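Long-range contacts in glucose-6-phosphate isomerase like protein (Thermus thermophilus, PDB 1WIW), which probably binds phosphorylated sugars and may interconvert them as a glucose-6-phosphate and mannose-6-phosphate isomerase: residues M1-Y10 with P147-Y158; F183-S191 with Y273-L283. All coordinates share one frame; numbering follows the deposited sequence.

Contact 1: residues M1-Y10 with P147-Y158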
loop_
_atom_site.group_PDB
_atom_site.type_symbol
_atom_site.label_atom_id
_atom_site.label_comp_id
_atom_site.label_asym_id
_atom_site.label_seq_id
_atom_site.Cartn_x
_atom_site.Cartn_y
_atom_site.Cartn_z
HETATM N N MSE B 1 -14.065 -28.976 8.915
HETATM C CA MSE B 1 -13.349 -27.789 9.471
HETATM C C MSE B 1 -12.432 -28.208 10.614
HETATM O O MSE B 1 -12.888 -28.770 11.611
HETATM C CB MSE B 1 -14.360 -26.754 9.967
HETATM C CG MSE B 1 -13.735 -25.483 10.520
HETATM SE SE MSE B 1 -15.057 -24.114 10.865
HETATM C CE MSE B 1 -15.640 -24.707 12.610
ATOM N N ARG B 2 -11.139 -27.934 10.460
ATOM C CA ARG B 2 -10.153 -28.290 11.474
ATOM C C ARG B 2 -10.399 -27.563 12.796
ATOM O O ARG B 2 -10.887 -26.430 12.818
ATOM C CB ARG B 2 -8.740 -28.006 10.953
ATOM C CG ARG B 2 -8.404 -28.801 9.682
ATOM C CD ARG B 2 -6.966 -28.601 9.237
ATOM N NE ARG B 2 -6.641 -29.426 8.073
ATOM C CZ ARG B 2 -7.064 -29.183 6.836
ATOM N NH1 ARG B 2 -6.722 -29.995 5.844
ATOM N NH2 ARG B 2 -7.816 -28.122 6.584
ATOM N N ASP B 3 -10.066 -28.240 13.893
ATOM C CA ASP B 3 -10.261 -27.716 15.239
ATOM C C ASP B 3 -8.925 -27.282 15.839
ATOM O O ASP B 3 -8.025 -28.096 16.028
ATOM C CB ASP B 3 -10.924 -28.803 16.096
ATOM C CG ASP B 3 -11.222 -28.350 17.514
ATOM O OD1 ASP B 3 -11.969 -29.072 18.214
ATOM O OD2 ASP B 3 -10.715 -27.292 17.939
ATOM N N LEU B 4 -8.806 -25.988 16.126
ATOM C CA LEU B 4 -7.586 -25.421 16.689
ATOM C C LEU B 4 -7.355 -25.849 18.133
ATOM O O LEU B 4 -6.348 -25.485 18.747
ATOM C CB LEU B 4 -7.625 -23.887 16.590
ATOM C CG LEU B 4 -7.689 -23.352 15.149
ATOM C CD1 LEU B 4 -7.814 -21.828 15.151
ATOM C CD2 LEU B 4 -6.436 -23.788 14.388
ATOM N N ASP B 5 -8.284 -26.628 18.679
ATOM C CA ASP B 5 -8.137 -27.103 20.043
ATOM C C ASP B 5 -7.816 -28.604 20.097
ATOM O O ASP B 5 -7.862 -29.223 21.161
ATOM C CB ASP B 5 -9.385 -26.738 20.858
ATOM C CG ASP B 5 -9.459 -25.235 21.155
ATOM O OD1 ASP B 5 -10.539 -24.722 21.498
ATOM O OD2 ASP B 5 -8.415 -24.560 21.051
ATOM N N ARG B 6 -7.476 -29.177 18.942
ATOM C CA ARG B 6 -7.084 -30.584 18.857
ATOM C C ARG B 6 -5.594 -30.603 18.508
ATOM O O ARG B 6 -5.155 -29.943 17.558
ATOM C CB ARG B 6 -7.903 -31.330 17.788
ATOM C CG ARG B 6 -9.338 -31.669 18.229
ATOM C CD ARG B 6 -10.139 -32.336 17.111
ATOM N NE ARG B 6 -9.593 -33.633 16.710
ATOM C CZ ARG B 6 -10.008 -34.807 17.180
ATOM N NH1 ARG B 6 -9.440 -35.929 16.750
ATOM N NH2 ARG B 6 -10.990 -34.866 18.069
ATOM N N GLU B 7 -4.821 -31.367 19.273
ATOM C CA GLU B 7 -3.379 -31.426 19.082
ATOM C C GLU B 7 -2.861 -31.852 17.710
ATOM O O GLU B 7 -1.863 -31.308 17.236
ATOM C CB GLU B 7 -2.743 -32.317 20.151
ATOM C CG GLU B 7 -1.266 -32.012 20.369
ATOM C CD GLU B 7 -0.585 -33.002 21.295
ATOM O OE1 GLU B 7 -1.162 -33.324 22.355
ATOM O OE2 GLU B 7 0.533 -33.450 20.963
ATOM N N GLU B 8 -3.523 -32.806 17.063
ATOM C CA GLU B 8 -3.047 -33.274 15.765
ATOM C C GLU B 8 -3.129 -32.208 14.678
ATOM O O GLU B 8 -2.530 -32.350 13.611
ATOM C CB GLU B 8 -3.804 -34.538 15.324
ATOM C CG GLU B 8 -5.208 -34.319 14.793
ATOM C CD GLU B 8 -6.255 -34.128 15.880
ATOM O OE1 GLU B 8 -7.447 -34.025 15.524
ATOM O OE2 GLU B 8 -5.899 -34.079 17.078
ATOM N N THR B 9 -3.858 -31.134 14.959
ATOM C CA THR B 9 -4.015 -30.038 14.008
ATOM C C THR B 9 -2.716 -29.248 13.843
ATOM O O THR B 9 -2.535 -28.534 12.858
ATOM C CB THR B 9 -5.136 -29.081 14.467
ATOM O OG1 THR B 9 -6.383 -29.782 14.452
ATOM C CG2 THR B 9 -5.233 -27.861 13.547
ATOM N N TYR B 10 -1.804 -29.403 14.797
ATOM C CA TYR B 10 -0.534 -28.689 14.762
ATOM C C TYR B 10 0.640 -29.458 14.144
ATOM O O TYR B 10 1.714 -28.891 13.937
ATOM C CB TYR B 10 -0.163 -28.229 16.177
ATOM C CG TYR B 10 -1.151 -27.247 16.770
ATOM C CD1 TYR B 10 -2.445 -27.649 17.114
ATOM C CD2 TYR B 10 -0.811 -25.904 16.940
ATOM C CE1 TYR B 10 -3.376 -26.737 17.607
ATOM C CE2 TYR B 10 -1.735 -24.986 17.429
ATOM C CZ TYR B 10 -3.014 -25.408 17.758
ATOM O OH TYR B 10 -3.933 -24.497 18.221
ATOM N N PRO B 147 -7.764 -22.124 24.720
ATOM C CA PRO B 147 -8.905 -22.503 23.875
ATOM C C PRO B 147 -9.501 -21.369 23.038
ATOM O O PRO B 147 -9.366 -20.197 23.374
ATOM C CB PRO B 147 -9.901 -23.090 24.881
ATOM C CG PRO B 147 -9.562 -22.375 26.167
ATOM C CD PRO B 147 -8.051 -22.384 26.143
ATOM N N VAL B 148 -10.171 -21.737 21.951
ATOM C CA VAL B 148 -10.775 -20.769 21.038
ATOM C C VAL B 148 -11.657 -19.719 21.715
ATOM O O VAL B 148 -11.561 -18.534 21.404
ATOM C CB VAL B 148 -11.604 -21.481 19.939
ATOM C CG1 VAL B 148 -12.103 -20.461 18.918
ATOM C CG2 VAL B 148 -10.754 -22.540 19.244
ATOM N N GLU B 149 -12.512 -20.149 22.635
ATOM C CA GLU B 149 -13.396 -19.218 23.328
ATOM C C GLU B 149 -12.645 -18.130 24.106
ATOM O O GLU B 149 -13.232 -17.113 24.467
ATOM C CB GLU B 149 -14.330 -19.972 24.284
ATOM C CG GLU B 149 -13.602 -20.770 25.358
ATOM C CD GLU B 149 -13.394 -22.225 24.975
ATOM O OE1 GLU B 149 -13.205 -22.512 23.767
ATOM O OE2 GLU B 149 -13.411 -23.079 25.891
ATOM N N GLU B 150 -11.354 -18.332 24.361
ATOM C CA GLU B 150 -10.577 -17.338 25.100
ATOM C C GLU B 150 -9.385 -16.813 24.304
ATOM O O GLU B 150 -8.654 -15.942 24.769
ATOM C CB GLU B 150 -10.069 -17.931 26.421
ATOM C CG GLU B 150 -11.165 -18.478 27.326
ATOM C CD GLU B 150 -10.624 -19.020 28.639
ATOM O OE1 GLU B 150 -9.699 -19.864 28.608
ATOM O OE2 GLU B 150 -11.131 -18.604 29.705
ATOM N N ASN B 151 -9.199 -17.338 23.100
ATOM C CA ASN B 151 -8.074 -16.949 22.261
ATOM C C ASN B 151 -8.564 -16.098 21.087
ATOM O O ASN B 151 -9.249 -16.598 20.197
ATOM C CB ASN B 151 -7.385 -18.215 21.751
ATOM C CG ASN B 151 -6.076 -17.930 21.053
ATOM O OD1 ASN B 151 -5.975 -17.002 20.259
ATOM N ND2 ASN B 151 -5.064 -18.746 21.338
ATOM N N PRO B 152 -8.224 -14.797 21.076
ATOM C CA PRO B 152 -8.633 -13.871 20.012
ATOM C C PRO B 152 -8.113 -14.226 18.623
ATOM O O PRO B 152 -8.810 -14.015 17.633
ATOM C CB PRO B 152 -8.091 -12.520 20.492
ATOM C CG PRO B 152 -8.085 -12.665 21.976
ATOM C CD PRO B 152 -7.554 -14.065 22.164
ATOM N N ALA B 153 -6.890 -14.745 18.552
ATOM C CA ALA B 153 -6.295 -15.118 17.270
ATOM C C ALA B 153 -6.993 -16.340 16.688
ATOM O O ALA B 153 -7.266 -16.385 15.490
ATOM C CB ALA B 153 -4.799 -15.394 17.431
ATOM N N LYS B 154 -7.275 -17.333 17.528
ATOM C CA LYS B 154 -7.967 -18.531 17.054
ATOM C C LYS B 154 -9.365 -18.135 16.600
ATOM O O LYS B 154 -9.827 -18.568 15.549
ATOM C CB LYS B 154 -8.085 -19.593 18.158
ATOM C CG LYS B 154 -6.780 -20.283 18.507
ATOM C CD LYS B 154 -6.995 -21.454 19.458
ATOM C CE LYS B 154 -5.671 -22.102 19.861
ATOM N NZ LYS B 154 -5.866 -23.189 20.868
ATOM N N PHE B 155 -10.035 -17.315 17.403
ATOM C CA PHE B 155 -11.383 -16.874 17.074
ATOM C C PHE B 155 -11.401 -16.120 15.746
ATOM O O PHE B 155 -12.243 -16.393 14.896
ATOM C CB PHE B 155 -11.945 -15.976 18.177
ATOM C CG PHE B 155 -13.418 -15.690 18.027
ATOM C CD1 PHE B 155 -14.367 -16.595 18.499
ATOM C CD2 PHE B 155 -13.855 -14.540 17.373
ATOM C CE1 PHE B 155 -15.733 -16.360 18.318
ATOM C CE2 PHE B 155 -15.218 -14.296 17.184
ATOM C CZ PHE B 155 -16.158 -15.209 17.658
ATOM N N LEU B 156 -10.472 -15.178 15.567
ATOM C CA LEU B 156 -10.415 -14.392 14.331
ATOM C C LEU B 156 -10.069 -15.260 13.120
ATOM O O LEU B 156 -10.575 -15.036 12.022
ATOM C CB LEU B 156 -9.391 -13.255 14.457
ATOM C CG LEU B 156 -9.267 -12.316 13.244
ATOM C CD1 LEU B 156 -10.642 -11.741 12.899
ATOM C CD2 LEU B 156 -8.275 -11.185 13.546
ATOM N N ALA B 157 -9.208 -16.251 13.325
ATOM C CA ALA B 157 -8.809 -17.139 12.242
ATOM C C ALA B 157 -10.047 -17.816 11.661
ATOM O O ALA B 157 -10.204 -17.911 10.444
ATOM C CB ALA B 157 -7.805 -18.183 12.755
ATOM N N TYR B 158 -10.933 -18.278 12.536
ATOM C CA TYR B 158 -12.161 -18.923 12.087
ATOM C C TYR B 158 -13.016 -17.953 11.275
ATOM O O TYR B 158 -13.647 -18.342 10.294
ATOM C CB TYR B 158 -12.950 -19.456 13.286
ATOM C CG TYR B 158 -12.464 -20.804 13.772
ATOM C CD1 TYR B 158 -12.566 -21.935 12.957
ATOM C CD2 TYR B 158 -11.886 -20.949 15.027
ATOM C CE1 TYR B 158 -12.100 -23.178 13.382
ATOM C CE2 TYR B 158 -11.417 -22.188 15.466
ATOM C CZ TYR B 158 -11.527 -23.297 14.634
ATOM O OH TYR B 158 -11.054 -24.518 15.049
#
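Tyr158 and Lys154, one helical turn apart, receive the N-terminal loop with Leu4 between them. The hydroxyl of Tyr158 donates to Arg2 O at 2.9 Å, in the carbonyl plane and on a lone pair, and accepts from Leu4 N with an N-H...O angle of 161°; a phenol suits this place because one atom can serve both a backbone C=O and an N-H. Leu4 points at the helix, and its CD1 rests 3.6 Å from Tyr158 CE2 and against Lys154 CB and CG.

The lysine chain, extended beyond CG (chi2 -172°), runs past Leu4 in the opposite direction and carries NZ to Asp5 OD2, a salt bridge of 2.9 Å. NZ also donates to Leu4 O, also gripped by Tyr10 OH, and to Pro144 O and Val146 O; the four acceptors must share three hydrogens, so the amine of the buried Lys154 is well supplied. Asp5 OD1 takes Val148 N on its syn lone pair at 3.0 Å, the N-H...O angle 175°.

Toward solvent the fit is looser. Exposed Met1, a selenomethionine, lays SE 3.9 Å from Tyr158 CD1 in an oblique Met-aromatic contact, and Glu149 stands near Asp5 with like charge.

This structural packing fastens the loop preceding helix 17-23 to helix 152-160 of the C-terminal SIS domain and the turn before it, while Tyr10 packs on Tyr267, Tyr268 and Leu271 of helix 251-272.

Contact 2: residues F183-S191 with Y273-L283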
loop_
_atom_site.group_PDB
_atom_site.type_symbol
_atom_site.label_atom_id
_atom_site.label_comp_id
_atom_site.label_asym_id
_atom_site.label_seq_id
_atom_site.Cartn_x
_atom_site.Cartn_y
_atom_site.Cartn_z
ATOM N N PHE B 183 -0.129 -12.481 6.502
ATOM C CA PHE B 183 -1.105 -13.456 6.027
ATOM C C PHE B 183 -0.677 -14.196 4.767
ATOM O O PHE B 183 -1.108 -15.326 4.520
ATOM C CB PHE B 183 -2.463 -12.784 5.836
ATOM C CG PHE B 183 -3.264 -12.714 7.107
ATOM C CD1 PHE B 183 -4.201 -13.697 7.407
ATOM C CD2 PHE B 183 -3.000 -11.730 8.053
ATOM C CE1 PHE B 183 -4.862 -13.709 8.637
ATOM C CE2 PHE B 183 -3.653 -11.728 9.285
ATOM C CZ PHE B 183 -4.586 -12.721 9.578
ATOM N N ALA B 184 0.175 -13.572 3.969
ATOM C CA ALA B 184 0.650 -14.232 2.764
ATOM C C ALA B 184 1.792 -15.176 3.138
ATOM O O ALA B 184 1.802 -16.339 2.737
ATOM C CB ALA B 184 1.130 -13.207 1.740
ATOM N N ARG B 185 2.739 -14.691 3.936
ATOM C CA ARG B 185 3.876 -15.534 4.282
ATOM C C ARG B 185 3.600 -16.658 5.269
ATOM O O ARG B 185 4.155 -17.750 5.136
ATOM C CB ARG B 185 5.056 -14.708 4.805
ATOM C CG ARG B 185 6.334 -15.534 4.709
ATOM C CD ARG B 185 7.388 -15.212 5.735
ATOM N NE ARG B 185 8.092 -13.978 5.443
ATOM C CZ ARG B 185 9.392 -13.804 5.648
ATOM N NH1 ARG B 185 9.954 -12.641 5.362
ATOM N NH2 ARG B 185 10.130 -14.802 6.119
ATOM N N VAL B 186 2.750 -16.390 6.256
ATOM C CA VAL B 186 2.414 -17.378 7.272
ATOM C C VAL B 186 1.153 -18.172 6.932
ATOM O O VAL B 186 1.169 -19.404 6.952
ATOM C CB VAL B 186 2.238 -16.699 8.645
ATOM C CG1 VAL B 186 1.780 -17.718 9.692
ATOM C CG2 VAL B 186 3.553 -16.064 9.073
ATOM N N ALA B 187 0.064 -17.474 6.609
ATOM C CA ALA B 187 -1.187 -18.155 6.287
ATOM C C ALA B 187 -1.261 -18.590 4.821
ATOM O O ALA B 187 -2.169 -19.328 4.436
ATOM C CB ALA B 187 -2.381 -17.258 6.640
ATOM N N LYS B 188 -0.297 -18.145 4.015
ATOM C CA LYS B 188 -0.246 -18.493 2.597
ATOM C C LYS B 188 -1.575 -18.103 1.941
ATOM O O LYS B 188 -2.030 -18.750 0.989
ATOM C CB LYS B 188 -0.017 -20.008 2.437
ATOM C CG LYS B 188 1.120 -20.597 3.290
ATOM C CD LYS B 188 2.470 -19.990 2.939
ATOM C CE LYS B 188 3.623 -20.720 3.626
ATOM N NZ LYS B 188 3.578 -20.629 5.116
ATOM N N SER B 189 -2.180 -17.034 2.455
ATOM C CA SER B 189 -3.475 -16.567 1.973
ATOM C C SER B 189 -3.491 -15.118 1.507
ATOM O O SER B 189 -2.703 -14.288 1.953
ATOM C CB SER B 189 -4.537 -16.749 3.068
ATOM O OG SER B 189 -4.655 -18.113 3.450
ATOM N N LEU B 190 -4.424 -14.834 0.609
ATOM C CA LEU B 190 -4.598 -13.515 0.031
ATOM C C LEU B 190 -5.421 -12.613 0.952
ATOM O O LEU B 190 -6.319 -13.080 1.644
ATOM C CB LEU B 190 -5.316 -13.658 -1.315
ATOM C CG LEU B 190 -5.554 -12.420 -2.175
ATOM C CD1 LEU B 190 -4.222 -11.919 -2.703
ATOM C CD2 LEU B 190 -6.489 -12.767 -3.337
ATOM N N SER B 191 -5.098 -11.323 0.952
ATOM C CA SER B 191 -5.816 -10.322 1.732
ATOM C C SER B 191 -5.554 -8.994 1.041
ATOM O O SER B 191 -4.700 -8.910 0.156
ATOM C CB SER B 191 -5.315 -10.263 3.180
ATOM O OG SER B 191 -3.963 -9.838 3.255
ATOM N N TYR B 273 -6.211 -24.179 7.193
ATOM C CA TYR B 273 -6.134 -24.604 5.797
ATOM C C TYR B 273 -5.254 -25.848 5.676
ATOM O O TYR B 273 -5.060 -26.381 4.590
ATOM C CB TYR B 273 -5.558 -23.493 4.912
ATOM C CG TYR B 273 -6.514 -22.350 4.660
ATOM C CD1 TYR B 273 -7.805 -22.590 4.192
ATOM C CD2 TYR B 273 -6.122 -21.023 4.868
ATOM C CE1 TYR B 273 -8.682 -21.545 3.935
ATOM C CE2 TYR B 273 -6.996 -19.967 4.610
ATOM C CZ TYR B 273 -8.274 -20.239 4.143
ATOM O OH TYR B 273 -9.143 -19.207 3.867
ATOM N N GLY B 274 -4.714 -26.293 6.804
ATOM C CA GLY B 274 -3.869 -27.473 6.807
ATOM C C GLY B 274 -2.533 -27.307 6.111
ATOM O O GLY B 274 -1.984 -28.269 5.580
ATOM N N VAL B 275 -2.006 -26.088 6.088
ATOM C CA VAL B 275 -0.712 -25.869 5.457
ATOM C C VAL B 275 0.306 -25.433 6.495
ATOM O O VAL B 275 -0.046 -24.913 7.557
ATOM C CB VAL B 275 -0.773 -24.806 4.334
ATOM C CG1 VAL B 275 -1.677 -25.298 3.206
ATOM C CG2 VAL B 275 -1.258 -23.473 4.891
ATOM N N ASP B 276 1.570 -25.669 6.185
ATOM C CA ASP B 276 2.648 -25.312 7.084
ATOM C C ASP B 276 2.780 -23.790 7.135
ATOM O O ASP B 276 2.980 -23.145 6.111
ATOM C CB ASP B 276 3.958 -25.925 6.588
ATOM C CG ASP B 276 5.074 -25.824 7.609
ATOM O OD1 ASP B 276 4.982 -24.966 8.512
ATOM O OD2 ASP B 276 6.046 -26.601 7.505
ATOM N N PRO B 277 2.656 -23.201 8.333
ATOM C CA PRO B 277 2.771 -21.748 8.514
ATOM C C PRO B 277 4.217 -21.267 8.361
ATOM O O PRO B 277 4.470 -20.076 8.158
ATOM C CB PRO B 277 2.238 -21.538 9.926
ATOM C CG PRO B 277 2.655 -22.804 10.625
ATOM C CD PRO B 277 2.332 -23.870 9.606
ATOM N N GLY B 278 5.163 -22.201 8.451
ATOM C CA GLY B 278 6.566 -21.846 8.320
ATOM C C GLY B 278 6.962 -21.580 6.878
ATOM O O GLY B 278 6.178 -21.838 5.963
ATOM N N ASP B 279 8.173 -21.065 6.673
ATOM C CA ASP B 279 8.664 -20.765 5.331
ATOM C C ASP B 279 9.104 -22.037 4.610
ATOM O O ASP B 279 8.878 -22.197 3.411
ATOM C CB ASP B 279 9.868 -19.811 5.383
ATOM C CG ASP B 279 9.505 -18.412 5.876
ATOM O OD1 ASP B 279 8.319 -18.022 5.788
ATOM O OD2 ASP B 279 10.420 -17.696 6.333
ATOM N N HIS B 280 9.739 -22.926 5.366
ATOM C CA HIS B 280 10.272 -24.190 4.866
ATOM C C HIS B 280 10.816 -24.181 3.437
ATOM O O HIS B 280 10.371 -24.946 2.584
ATOM C CB HIS B 280 9.250 -25.328 5.042
ATOM C CG HIS B 280 7.989 -25.161 4.252
ATOM N ND1 HIS B 280 7.114 -24.116 4.452
ATOM C CD2 HIS B 280 7.429 -25.943 3.297
ATOM C CE1 HIS B 280 6.068 -24.261 3.658
ATOM N NE2 HIS B 280 6.234 -25.361 2.947
ATOM N N GLY B 281 11.786 -23.302 3.197
ATOM C CA GLY B 281 12.442 -23.204 1.904
ATOM C C GLY B 281 11.714 -22.623 0.707
ATOM O O GLY B 281 12.262 -22.624 -0.394
ATOM N N LEU B 282 10.501 -22.118 0.900
ATOM C CA LEU B 282 9.735 -21.552 -0.211
ATOM C C LEU B 282 10.251 -20.209 -0.729
ATOM O O LEU B 282 10.039 -19.868 -1.892
ATOM C CB LEU B 282 8.264 -21.393 0.190
ATOM C CG LEU B 282 7.390 -22.651 0.233
ATOM C CD1 LEU B 282 8.090 -23.751 1.010
ATOM C CD2 LEU B 282 6.048 -22.310 0.866
ATOM N N LEU B 283 10.925 -19.453 0.131
ATOM C CA LEU B 283 11.429 -18.138 -0.248
ATOM C C LEU B 283 12.918 -18.104 -0.571
ATOM O O LEU B 283 13.424 -17.096 -1.059
ATOM C CB LEU B 283 11.117 -17.128 0.863
ATOM C CG LEU B 283 9.632 -16.874 1.137
ATOM C CD1 LEU B 283 9.461 -16.056 2.407
ATOM C CD2 LEU B 283 9.014 -16.154 -0.052
#
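Bends at chi2 (-62°) and chi4 (-63°) fold the Lys188 chain back so that NZ arrives among the carbonyls of 276-278, while Arg185, bent at chi3, swings its guanidinium toward Asp279. Lys188 NZ donates to Asp276 O at 2.8 Å, in the carbonyl plane and on a lone pair, and to Gly278 O at 3.0 Å from above that carbonyl's plane. It also binds Arg185 O of its own segment, tying the C-terminal end of a helix to the facing loop. A long, flexible amine suits a place where backbone oxygens converge, and their partial negative charge probably favours its protonated form.

His280 ND1 reaches Gly278 O from the opposite face to Lys188, and an Asx turn from Asp276 OD1 to Gly278 N shapes the loop.

Arg185 NH2 meets Asp279 OD2 at 2.9 Å, on the syn side, in a salt bridge whose flat groups are turned 39° apart. Leu283 CD1 lies over one face of the guanidinium, offset toward its rim. NH1 has other acids: Glu46, and Glu200 of the second subunit.

Between these polar ends the backbones come close. Pro277 CA lies 3.2 Å from Val186 O, a CA-H...O contact returned by Val186 CA to Pro277 O, and Val186 CG1 touches Pro277 CB at 3.9 Å. Ser189 OG, bonded to Ala187 O, sits 3.2 Å from Tyr273 CE2.

Within the C-terminal SIS domain the contact joins the end of helix 174-185 to the loop between helices 251-272 and 284-288. Leu17 of helix 17-23 touches both Val186 and Pro277, Pro277 also packs on helix 251-272, and the second subunit packs on Ala184, Ser189, Leu190 and Tyr273.

In the fold
Contact 1 lies near the surface, its centre about 21 Å from that of the chain, and no other subunit touches it; contact 2 is deeper, its centre about 14 Å from the chain's, and borders the dimer partner. Their centres are about 17 Å apart. Helix 251-272 links them: Tyr10 of contact 1 and Pro277 of contact 2 both rest on it, and Arg2 donates to Leu272 O at its end, packing against Tyr273 and Gly274. Each gathers backbone carbonyls round a lysine, but the Lys154 amine also pairs with an acid of the facing segment. In contact 2 that pairing falls to an arginine, which further engages an acid of the second subunit.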